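PDB 3RNS: cupin 2 conserved barrel domain protein from Leptotrichia buccalis, which is of unknown function but belongs to the cupin superfamily, its chain folded mostly into beta strands that build conserved barrel domains. Local coordinates for residues 57-62 and 103-108; 68-73 and 85-90. One frame throughout, in Å; residues are numbered along the deposited sequence. Where two conformers were deposited one is given.

Contact 1 of 2, residues 57-62 and 103-108; sequences GNRYYY and LIEIGE
The ring of Tyr-61 runs alongside the chain of Glu-105, and its OH gives a 2.7 Å hydrogen bond to OE2, on the anti side but well out of the carboxylate plane, with the ring turned 79° from that plane. CG of Glu-105, anti to the backbone N (chi1 178°), lies 3.5 Å from CE1 of Tyr-61; from there the extended chain carries OE2 to the hydroxyl. Tyr-38 holds OE1, the other carboxylate oxygen, and Tyr-93 is a further partner of the Tyr-61 hydroxyl, so these buried polar atoms are well supplied. This is the tight part, backed by paired backbone bonds: Ile-106 N to Tyr-60 O (2.8 Å) and Ile-104 N to Tyr-62 O (2.7 Å), each with its return bond.

The other end is more open, Asn-58 and Arg-59 being partly exposed. There NH1 of Arg-59 donates to Glu-108 O at 2.9 Å, from above the carbonyl plane, and also to Asn-58 O, which Glu-108 N binds as well. An alanine in place of Arg-59 would probably leave Glu-108 O without this donor and Asn-58 O with one N-H instead of two. The face bearing Tyr-60 and Ile-106 packs on strands 142-150 and 153-160, whereas the side chain of Glu-105 is about 4 Å from a bound acetate, probably from the crystallisation liquor. Neighbouring antiparallel strands with a polar cluster on one face are consistent with the wall of a cupin barrel.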
loop_
_atom_site.group_PDB
_atom_site.type_symbol
_atom_site.label_atom_id
_atom_site.label_comp_id
_atom_site.label_asym_id
_atom_site.label_seq_id
_atom_site.Cartn_x
_atom_site.Cartn_y
_atom_site.Cartn_z
ATOM N N GLY A 57 17.782 1.566 4.613
ATOM C CA GLY A 57 17.016 1.849 3.392
ATOM C C GLY A 57 15.806 2.737 3.631
ATOM O O GLY A 57 15.431 3.013 4.789
ATOM N N ASN A 58 15.177 3.162 2.530
ATOM C CA ASN A 58 14.018 4.039 2.579
ATOM C C ASN A 58 12.787 3.328 3.143
ATOM O O ASN A 58 12.666 2.093 3.052
ATOM C CB ASN A 58 13.705 4.601 1.190
ATOM C CG ASN A 58 14.917 5.276 0.536
ATOM O OD1 ASN A 58 15.456 6.244 1.062
ATOM N ND2 ASN A 58 15.350 4.746 -0.606
ATOM N N ARG A 59 11.897 4.115 3.726
ATOM C CA ARG A 59 10.625 3.622 4.216
ATOM C C ARG A 59 9.512 4.487 3.638
ATOM O O ARG A 59 9.666 5.720 3.507
ATOM C CB ARG A 59 10.564 3.711 5.727
ATOM C CG ARG A 59 11.632 2.921 6.475
ATOM C CD ARG A 59 11.251 1.461 6.597
ATOM N NE ARG A 59 12.262 0.646 7.285
ATOM C CZ ARG A 59 13.336 0.105 6.698
ATOM N NH1 ARG A 59 13.608 0.330 5.416
ATOM N NH2 ARG A 59 14.163 -0.654 7.404
ATOM N N TYR A 60 8.415 3.836 3.285
ATOM C CA TYR A 60 7.237 4.470 2.753
ATOM C C TYR A 60 6.051 3.960 3.572
ATOM O O TYR A 60 6.013 2.791 3.959
ATOM C CB TYR A 60 7.026 4.087 1.281
ATOM C CG TYR A 60 8.250 4.310 0.445
ATOM C CD1 TYR A 60 8.450 5.500 -0.199
ATOM C CD2 TYR A 60 9.207 3.321 0.313
ATOM C CE1 TYR A 60 9.630 5.739 -0.939
ATOM C CE2 TYR A 60 10.372 3.535 -0.425
ATOM C CZ TYR A 60 10.576 4.751 -1.041
ATOM O OH TYR A 60 11.718 4.957 -1.796
ATOM N N TYR A 61 5.087 4.840 3.803
ATOM C CA TYR A 61 3.919 4.572 4.596
ATOM C C TYR A 61 2.703 4.983 3.841
ATOM O O TYR A 61 2.685 6.103 3.274
ATOM C CB TYR A 61 3.975 5.383 5.891
ATOM C CG TYR A 61 5.038 4.859 6.824
ATOM C CD1 TYR A 61 4.800 3.736 7.589
ATOM C CD2 TYR A 61 6.304 5.447 6.888
ATOM C CE1 TYR A 61 5.747 3.215 8.430
ATOM C CE2 TYR A 61 7.272 4.931 7.733
ATOM C CZ TYR A 61 6.973 3.814 8.498
ATOM O OH TYR A 61 7.899 3.241 9.309
ATOM N N TYR A 62 1.702 4.109 3.834
ATOM C CA TYR A 62 0.346 4.473 3.389
ATOM C C TYR A 62 -0.592 4.298 4.570
ATOM O O TYR A 62 -0.645 3.211 5.186
ATOM C CB TYR A 62 -0.089 3.614 2.184
ATOM C CG TYR A 62 -1.525 3.897 1.790
ATOM C CD1 TYR A 62 -1.871 5.128 1.217
ATOM C CD2 TYR A 62 -2.544 3.015 2.079
ATOM C CE1 TYR A 62 -3.155 5.444 0.910
ATOM C CE2 TYR A 62 -3.883 3.333 1.740
ATOM C CZ TYR A 62 -4.160 4.555 1.174
ATOM O OH TYR A 62 -5.418 4.928 0.828
ATOM N N LEU A 103 -1.226 1.584 9.314
ATOM C CA LEU A 103 -0.252 1.951 8.283
ATOM C C LEU A 103 0.168 0.730 7.538
ATOM O O LEU A 103 0.356 -0.354 8.161
ATOM C CB LEU A 103 0.972 2.547 8.947
ATOM C CG LEU A 103 0.880 3.843 9.758
ATOM C CD1 LEU A 103 2.177 4.090 10.459
ATOM C CD2 LEU A 103 0.481 5.035 8.866
ATOM N N ILE A 104 0.341 0.862 6.220
ATOM C CA ILE A 104 1.136 -0.074 5.456
ATOM C C ILE A 104 2.557 0.499 5.435
ATOM O O ILE A 104 2.744 1.662 5.078
ATOM C CB ILE A 104 0.663 -0.228 3.969
ATOM C CG1 ILE A 104 -0.828 -0.544 3.868
ATOM C CG2 ILE A 104 1.513 -1.307 3.281
ATOM C CD1 ILE A 104 -1.355 -0.694 2.430
ATOM N N GLU A 105 3.563 -0.302 5.798
ATOM C CA GLU A 105 4.940 0.107 5.776
ATOM C C GLU A 105 5.644 -0.694 4.675
ATOM O O GLU A 105 5.617 -1.904 4.690
ATOM C CB GLU A 105 5.644 -0.164 7.129
ATOM C CG GLU A 105 7.134 0.216 7.136
ATOM C CD GLU A 105 7.854 -0.165 8.439
ATOM O OE1 GLU A 105 8.528 -1.216 8.467
ATOM O OE2 GLU A 105 7.764 0.590 9.437
ATOM N N ILE A 106 6.299 -0.008 3.757
ATOM C CA ILE A 106 7.010 -0.633 2.654
ATOM C C ILE A 106 8.448 -0.225 2.875
ATOM O O ILE A 106 8.724 0.948 3.026
ATOM C CB ILE A 106 6.520 -0.150 1.271
ATOM C CG1 ILE A 106 5.009 -0.307 1.123
ATOM C CG2 ILE A 106 7.171 -0.936 0.167
ATOM C CD1 ILE A 106 4.199 0.921 1.525
ATOM N N GLY A 107 9.336 -1.188 2.967
ATOM C CA GLY A 107 10.708 -0.900 3.188
ATOM C C GLY A 107 11.654 -1.558 2.229
ATOM O O GLY A 107 11.366 -2.642 1.740
ATOM N N GLU A 108 12.764 -0.858 1.936
ATOM C CA GLU A 108 13.967 -1.433 1.317
ATOM C C GLU A 108 14.899 -1.799 2.457
ATOM O O GLU A 108 15.138 -0.967 3.342
ATOM C CB GLU A 108 14.705 -0.416 0.447
ATOM C CG GLU A 108 14.124 -0.138 -0.950
ATOM C CD GLU A 108 15.232 0.093 -1.995
ATOM O OE1 GLU A 108 16.112 0.967 -1.767
ATOM O OE2 GLU A 108 15.247 -0.618 -3.033
#

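Contact 2 of 2, residues 68-73 and 85-90; sequences GEIFIE and LEITAN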
loop_
_atom_site.group_PDB
_atom_site.type_symbol
_atom_site.label_atom_id
_atom_site.label_comp_id
_atom_site.label_asym_id
_atom_site.label_seq_id
_atom_site.Cartn_x
_atom_site.Cartn_y
_atom_site.Cartn_z
ATOM N N GLY A 68 -2.191 10.534 12.748
ATOM C CA GLY A 68 -1.028 10.605 13.597
ATOM C C GLY A 68 -0.031 11.668 13.218
ATOM O O GLY A 68 -0.304 12.504 12.364
ATOM N N GLU A 69 1.124 11.622 13.878
ATOM C CA GLU A 69 2.185 12.605 13.714
ATOM C C GLU A 69 3.525 11.876 13.546
ATOM O O GLU A 69 3.799 10.904 14.264
ATOM C CB GLU A 69 2.209 13.536 14.921
ATOM C CG GLU A 69 0.840 14.181 15.177
ATOM C CD GLU A 69 0.857 15.338 16.199
ATOM O OE1 GLU A 69 1.427 15.191 17.303
ATOM O OE2 GLU A 69 0.264 16.406 15.895
ATOM N N ILE A 70 4.328 12.323 12.583
ATOM C CA ILE A 70 5.633 11.742 12.347
ATOM C C ILE A 70 6.635 12.815 12.670
ATOM O O ILE A 70 6.474 13.940 12.229
ATOM C CB ILE A 70 5.847 11.305 10.886
ATOM C CG1 ILE A 70 4.544 10.800 10.233
ATOM C CG2 ILE A 70 6.909 10.205 10.816
ATOM C CD1 ILE A 70 4.215 9.341 10.507
ATOM N N PHE A 71 7.639 12.496 13.469
ATOM C CA PHE A 71 8.679 13.453 13.766
ATOM C C PHE A 71 9.928 12.884 13.172
ATOM O O PHE A 71 10.395 11.852 13.625
ATOM C CB PHE A 71 8.850 13.645 15.260
ATOM C CG PHE A 71 7.581 14.024 15.973
ATOM C CD1 PHE A 71 7.288 15.355 16.253
ATOM C CD2 PHE A 71 6.677 13.035 16.381
ATOM C CE1 PHE A 71 6.116 15.694 16.930
ATOM C CE2 PHE A 71 5.505 13.358 17.044
ATOM C CZ PHE A 71 5.218 14.691 17.322
ATOM N N ILE A 72 10.427 13.527 12.122
ATOM C CA ILE A 72 11.634 13.084 11.426
ATOM C C ILE A 72 12.718 14.052 11.821
ATOM O O ILE A 72 12.550 15.267 11.638
ATOM C CB ILE A 72 11.483 13.120 9.876
ATOM C CG1 ILE A 72 10.059 12.752 9.448
ATOM C CG2 ILE A 72 12.511 12.205 9.222
ATOM C CD1 ILE A 72 9.918 12.341 7.987
ATOM N N GLU A 73 13.821 13.520 12.358
ATOM C CA GLU A 73 14.894 14.339 12.907
ATOM C C GLU A 73 14.293 15.674 13.376
ATOM O O GLU A 73 14.695 16.751 12.907
ATOM C CB GLU A 73 16.021 14.604 11.869
ATOM C CG GLU A 73 16.753 13.368 11.269
ATOM C CD GLU A 73 17.809 12.729 12.180
ATOM O OE1 GLU A 73 18.719 13.450 12.668
ATOM O OE2 GLU A 73 17.755 11.493 12.365
ATOM N N LEU A 85 3.531 8.809 2.632
ATOM C CA LEU A 85 4.722 9.491 3.063
ATOM C C LEU A 85 5.975 8.643 2.812
ATOM O O LEU A 85 5.980 7.447 3.110
ATOM C CB LEU A 85 4.627 9.772 4.573
ATOM C CG LEU A 85 5.807 10.473 5.290
ATOM C CD1 LEU A 85 6.001 11.889 4.784
ATOM C CD2 LEU A 85 5.522 10.491 6.749
ATOM N N GLU A 86 7.023 9.280 2.288
ATOM C CA GLU A 86 8.337 8.682 2.134
ATOM C C GLU A 86 9.266 9.234 3.200
ATOM O O GLU A 86 9.279 10.434 3.460
ATOM C CB GLU A 86 8.974 9.005 0.781
ATOM C CG GLU A 86 10.489 8.699 0.778
ATOM C CD GLU A 86 11.228 8.892 -0.567
ATOM O OE1 GLU A 86 10.601 9.120 -1.614
ATOM O OE2 GLU A 86 12.480 8.786 -0.558
ATOM N N ILE A 87 10.056 8.338 3.793
ATOM C CA ILE A 87 11.112 8.689 4.752
ATOM C C ILE A 87 12.411 8.120 4.204
ATOM O O ILE A 87 12.581 6.907 4.093
ATOM C CB ILE A 87 10.796 8.124 6.163
ATOM C CG1 ILE A 87 9.396 8.596 6.596
ATOM C CG2 ILE A 87 11.855 8.539 7.156
ATOM C CD1 ILE A 87 9.037 8.392 8.016
ATOM N N THR A 88 13.318 9.006 3.803
ATOM C CA THR A 88 14.585 8.573 3.205
ATOM C C THR A 88 15.533 7.914 4.254
ATOM O O THR A 88 15.414 8.141 5.455
ATOM C CB THR A 88 15.271 9.753 2.420
ATOM O OG1 THR A 88 15.413 10.894 3.272
ATOM C CG2 THR A 88 14.416 10.164 1.219
ATOM N N ALA A 89 16.447 7.077 3.763
ATOM C CA ALA A 89 17.473 6.410 4.571
ATOM C C ALA A 89 18.290 7.388 5.433
ATOM O O ALA A 89 18.428 8.566 5.100
ATOM C CB ALA A 89 18.423 5.611 3.650
ATOM N N ASN A 90 18.801 6.862 6.550
ATOM C CA ASN A 90 19.691 7.591 7.466
ATOM C C ASN A 90 18.958 8.653 8.313
ATOM O O ASN A 90 19.561 9.640 8.780
ATOM C CB ASN A 90 20.894 8.184 6.699
ATOM C CG ASN A 90 21.621 7.139 5.848
ATOM O OD1 ASN A 90 21.954 6.052 6.337
ATOM N ND2 ASN A 90 21.856 7.460 4.572
#
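Ile-70 and Leu-85 meet tip to tip across the interior of a cupin beta sandwich, a worked case of how two sheets pack face to face. Strand 67-72 belongs to the four-stranded sheet and strand 83-87 to the six-stranded one. Their short segments run in roughly the same direction, 25° apart, with axes 10.2 Å from each other at the closest approach. No hydrogen bond crosses that gap, and the close contacts are between aliphatic side chains.

Leu-85 sends CG anti to its backbone N (chi1 179°), and its CD2 is the methyl that meets Ile-70, 3.6 Å from CG1. The isoleucine uses both branches. CG1 packs on Leu-85, while CG2, on the other branch, turns to Ile-87 and lies 4.0 Å from its CD1. The first torsion of Ile-70, at -34°, is about halfway from staggered to eclipsed, and turns CG1 and CG2 together. The bend at its second torsion (-84°) leaves CD1 of Ile-70 with a more distant touch on Leu-85 CD2, at 4.1 Å.

Further along, Ile-72 and Ile-87 both run extended through their second torsions, and CD1 of Ile-72 lies 4.0 Å from CG1 of Ile-87. Ile-70 also touches Ile-79 and Ile-95, and Ile-87 rests on Tyr-61 and Tyr-93, so the apolar layer continues beyond this pair of strands. Toward the surface the contact thins out: Glu-73 and Asn-90 are exposed, and the Glu-73 carboxylate turns to the backbone N of Asn-92 through OE2.

Within the apolar layer, CD1 of Ile-87 also lies 4.0 Å from CD1 of Ile-72.

How the contacts relate
Strand 83-87 ties the two contacts together, because it lies beside strand 59-65 in the six-stranded sheet: Arg-59 O and Ile-87 N are 2.7 Å apart, a probable hydrogen bond, and Tyr-61 N and Leu-85 O make another. Contact 1 is buried and works within that sheet, through backbone bonds supplemented by polar side chains. Contact 2, only partly buried and farther from the centre of the chain, spans from this sheet to the opposing one chiefly with apolar groups. Its segments lie between those of contact 1 in sequence. Here, hydrogen bonds join strands within a sheet, and hydrocarbon packs between the two sheets.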